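Local coordinates for amino acid ABC superfamily ATP binding cassette transporter, binding protein (Streptococcus pneumoniae, PDB 4H5G) that probably delivers amino acids to an ABC importer as its extracellular substrate-binding protein, and holds L-arginine in this crystal form, at residues Asn101-Leu106 with Glu135-Glu140. Residues are numbered along the deposited sequence; the frame is centred on the assembly and turned at random. Where two conformers were deposited one is given.
Sequences NKISFL and ESMVKE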
ATOM      1  N   ASN A 101      10.229   1.572  -1.486  1.00 18.26           N
ATOM      2  CA  ASN A 101      10.312   2.672  -0.526  1.00 22.27           C
ATOM      3  C   ASN A 101      10.653   2.181   0.877  1.00 21.47           C
ATOM      4  O   ASN A 101      10.686   0.972   1.132  1.00 21.46           O
ATOM      5  CB  ASN A 101       9.010   3.481  -0.521  1.00 18.22           C
ATOM      6  CG  ASN A 101       7.804   2.632  -0.243  1.00 23.26           C
ATOM      7  OD1 ASN A 101       7.037   2.293  -1.154  1.00 21.00           O
ATOM      8  ND2 ASN A 101       7.624   2.263   1.022  1.00 19.38           N
ATOM      9  N   LYS A 102      10.912   3.125   1.773  1.00 22.92           N
ATOM     10  CA  LYS A 102      11.244   2.823   3.159  1.00 20.23           C
ATOM     11  C   LYS A 102       9.986   2.735   3.998  1.00 19.92           C
ATOM     12  O   LYS A 102       8.881   2.983   3.514  1.00 19.97           O
ATOM     13  CB  LYS A 102      12.138   3.920   3.735  1.00 29.56           C
ATOM     14  CG  LYS A 102      13.416   4.132   2.952  1.00 35.84           C
ATOM     15  CD  LYS A 102      14.256   2.877   2.962  1.00 47.95           C
ATOM     16  CE  LYS A 102      15.570   3.102   2.239  1.00 61.09           C
ATOM     17  NZ  LYS A 102      16.269   4.302   2.774  1.00 61.84           N
ATOM     18  N   ILE A 103      10.161   2.373   5.265  1.00 18.98           N
ATOM     19  CA  ILE A 103       9.050   2.286   6.198  0.50 17.58           C
ATOM     20  C   ILE A 103       9.345   3.228   7.367  1.00 19.81           C
ATOM     21  O   ILE A 103      10.473   3.292   7.856  1.00 22.34           O
ATOM     22  CB  ILE A 103       8.845   0.834   6.655  0.50 21.98           C
ATOM     23  CG1 ILE A 103       8.708  -0.054   5.411  0.50 26.78           C
ATOM     24  CG2 ILE A 103       7.645   0.732   7.586  0.50 20.56           C
ATOM     25  CD1 ILE A 103       8.555  -1.522   5.668  0.50 24.10           C
ATOM     26  N   SER A 104       8.325   3.975   7.783  1.00 19.68           N
ATOM     27  CA  SER A 104       8.496   5.074   8.723  1.00 22.64           C
ATOM     28  C   SER A 104       7.449   5.082   9.813  1.00 20.66           C
ATOM     29  O   SER A 104       6.439   4.378   9.730  1.00 20.71           O
ATOM     30  CB  SER A 104       8.395   6.404   7.974  1.00 24.93           C
ATOM     31  OG  SER A 104       9.305   6.464   6.904  1.00 31.00           O
ATOM     32  N   PHE A 105       7.676   5.920  10.821  1.00 20.67           N
ATOM     33  CA  PHE A 105       6.666   6.151  11.845  1.00 20.63           C
ATOM     34  C   PHE A 105       6.106   7.553  11.665  1.00 22.36           C
ATOM     35  O   PHE A 105       6.860   8.511  11.491  1.00 23.44           O
ATOM     36  CB  PHE A 105       7.283   6.051  13.246  1.00 19.82           C
ATOM     37  CG  PHE A 105       7.683   4.662  13.642  1.00 19.87           C
ATOM     38  CD1 PHE A 105       6.759   3.801  14.195  1.00 21.51           C
ATOM     39  CD2 PHE A 105       8.984   4.222  13.486  1.00 22.20           C
ATOM     40  CE1 PHE A 105       7.128   2.522  14.573  1.00 24.87           C
ATOM     41  CE2 PHE A 105       9.353   2.938  13.856  1.00 26.11           C
ATOM     42  CZ  PHE A 105       8.424   2.094  14.402  1.00 27.50           C
ATOM     43  N   LEU A 106       4.785   7.666  11.697  1.00 20.46           N
ATOM     44  CA  LEU A 106       4.119   8.962  11.741  1.00 20.91           C
ATOM     45  C   LEU A 106       3.886   9.298  13.211  1.00 20.93           C
ATOM     46  O   LEU A 106       3.380   8.463  13.970  1.00 20.99           O
ATOM     47  CB  LEU A 106       2.778   8.879  10.997  1.00 17.83           C
ATOM     48  CG  LEU A 106       1.994  10.187  10.858  1.00 21.49           C
ATOM     49  CD1 LEU A 106       2.690  11.155   9.892  1.00 22.53           C
ATOM     50  CD2 LEU A 106       0.549   9.900  10.383  1.00 19.93           C
ATOM     51  N   GLU A 135       3.446  -3.963  10.502  1.00 18.57           N
ATOM     52  CA  GLU A 135       2.974  -4.616  11.722  1.00 22.30           C
ATOM     53  C   GLU A 135       3.949  -5.697  12.182  1.00 21.65           C
ATOM     54  O   GLU A 135       4.343  -5.748  13.359  1.00 22.12           O
ATOM     55  CB  GLU A 135       1.583  -5.227  11.509  1.00 19.48           C
ATOM     56  CG  GLU A 135       1.037  -5.942  12.743  1.00 26.63           C
ATOM     57  CD  GLU A 135      -0.190  -6.798  12.434  1.00 31.72           C
ATOM     58  OE1 GLU A 135      -1.116  -6.862  13.276  1.00 26.09           O
ATOM     59  OE2 GLU A 135      -0.225  -7.414  11.347  1.00 26.41           O
ATOM     60  N   SER A 136       4.348  -6.549  11.242  0.50 21.31           N
ATOM     61  CA  SER A 136       5.266  -7.651  11.538  0.50 23.27           C
ATOM     62  C   SER A 136       6.586  -7.135  12.086  0.50 23.46           C
ATOM     63  O   SER A 136       7.159  -7.710  13.007  0.50 25.01           O
ATOM     64  CB  SER A 136       5.525  -8.492  10.284  0.50 24.63           C
ATOM     65  OG  SER A 136       4.354  -9.152   9.852  0.50 28.39           O
ATOM     66  N   MET A 137       7.068  -6.048  11.497  1.00 22.54           N
ATOM     67  CA  MET A 137       8.343  -5.453  11.891  1.00 21.60           C
ATOM     68  C   MET A 137       8.317  -4.994  13.339  1.00 23.41           C
ATOM     69  O   MET A 137       9.275  -5.192  14.085  1.00 27.74           O
ATOM     70  CB  MET A 137       8.679  -4.281  10.959  1.00 21.00           C
ATOM     71  CG  MET A 137       9.024  -4.728   9.550  1.00 23.30           C
ATOM     72  SD  MET A 137       9.206  -3.315   8.456  1.00 25.76           S
ATOM     73  CE  MET A 137      10.726  -2.600   9.097  1.00 27.03           C
ATOM     74  N   VAL A 138       7.214  -4.381  13.749  1.00 23.14           N
ATOM     75  CA  VAL A 138       7.101  -3.954  15.144  1.00 24.69           C
ATOM     76  C   VAL A 138       7.087  -5.161  16.085  1.00 28.68           C
ATOM     77  O   VAL A 138       7.782  -5.170  17.104  1.00 27.73           O
ATOM     78  CB  VAL A 138       5.855  -3.081  15.374  1.00 20.38           C
ATOM     79  CG1 VAL A 138       5.692  -2.781  16.870  1.00 26.53           C
ATOM     80  CG2 VAL A 138       5.966  -1.768  14.593  1.00 20.92           C
ATOM     81  N   LYS A 139       6.300  -6.178  15.739  1.00 24.09           N
ATOM     82  CA  LYS A 139       6.232  -7.395  16.558  1.00 24.91           C
ATOM     83  C   LYS A 139       7.590  -8.058  16.718  1.00 32.36           C
ATOM     84  O   LYS A 139       7.910  -8.576  17.790  1.00 32.39           O
ATOM     85  CB  LYS A 139       5.248  -8.412  15.965  1.00 31.54           C
ATOM     86  CG  LYS A 139       3.784  -8.020  16.070  1.00 33.99           C
ATOM     87  CD  LYS A 139       2.882  -9.162  15.606  1.00 40.64           C
ATOM     88  CE  LYS A 139       1.409  -8.769  15.637  1.00 49.42           C
ATOM     89  NZ  LYS A 139       0.541  -9.853  15.084  1.00 46.97           N
ATOM     90  N   GLU A 140       8.383  -8.036  15.651  1.00 31.91           N
ATOM     91  CA  GLU A 140       9.698  -8.682  15.652  1.00 31.88           C
ATOM     92  C   GLU A 140      10.790  -7.856  16.311  1.00 38.06           C
ATOM     93  O   GLU A 140      11.596  -8.380  17.074  1.00 33.84           O
ATOM     94  CB  GLU A 140      10.153  -8.970  14.222  1.00 33.85           C
ATOM     95  CG  GLU A 140       9.405 -10.040  13.488  1.00 50.56           C
ATOM     96  CD  GLU A 140      10.156 -10.455  12.240  1.00 66.48           C
ATOM     97  OE1 GLU A 140      11.364 -10.747  12.355  1.00 75.30           O
ATOM     98  OE2 GLU A 140       9.557 -10.460  11.146  1.00 67.43           O
TER
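Asn101 ND2, two residues ahead of the Ile103 that meets Met137 across the contact, serves two acceptors: the carbonyl oxygen of Lys102 and Asp171 OD1. The first bond measures 2.9 Å from Asn101 ND2 to Lys102 O and is fairly straight at the hydrogen (157°). Its acceptor lies almost in the amide plane of Asn101, although the donor stands tilted from the carbonyl plane of Lys102. Asn101 OD1 takes a further hydrogen bond from Asn200 ND2, so both ends of the amide are held and its rotation is probably fixed.

The segments themselves meet through apolar side chains and together bury 128 Å² against each other. The ends of Ile103 and Met137 meet tip to tip, Ile103 CD1 lying 3.4 Å from Met137 SD. The bend in the Met137 chain at its last torsion (chi3 70°) sets CE farther off, 4.2 Å from Ile103 CD1. Both distances rest on one of two alternative conformers of Ile103 and are correspondingly doubtful.

Topologically, helix 133-141 is the connection of a beta-alpha-beta crossover between the parallel strands 125-129 and 146-150, in a lobe of the periplasmic binding protein type II fold. Strand 103-108 belongs to the same mixed sheet but runs antiparallel to its neighbour 167-171. The CA atoms of Ile103 and Met137 remain 9.6 Å apart, and His169, on that neighbouring strand, touches both side chains. Its ring also stacks on Phe105, whose CE1 comes obliquely within 4.4 Å of Val138 CG2, a loose contact. Ile126 borders Phe105 and Val138 alike. The side chain of Ile103 lies about 6 Å from the bound arginine.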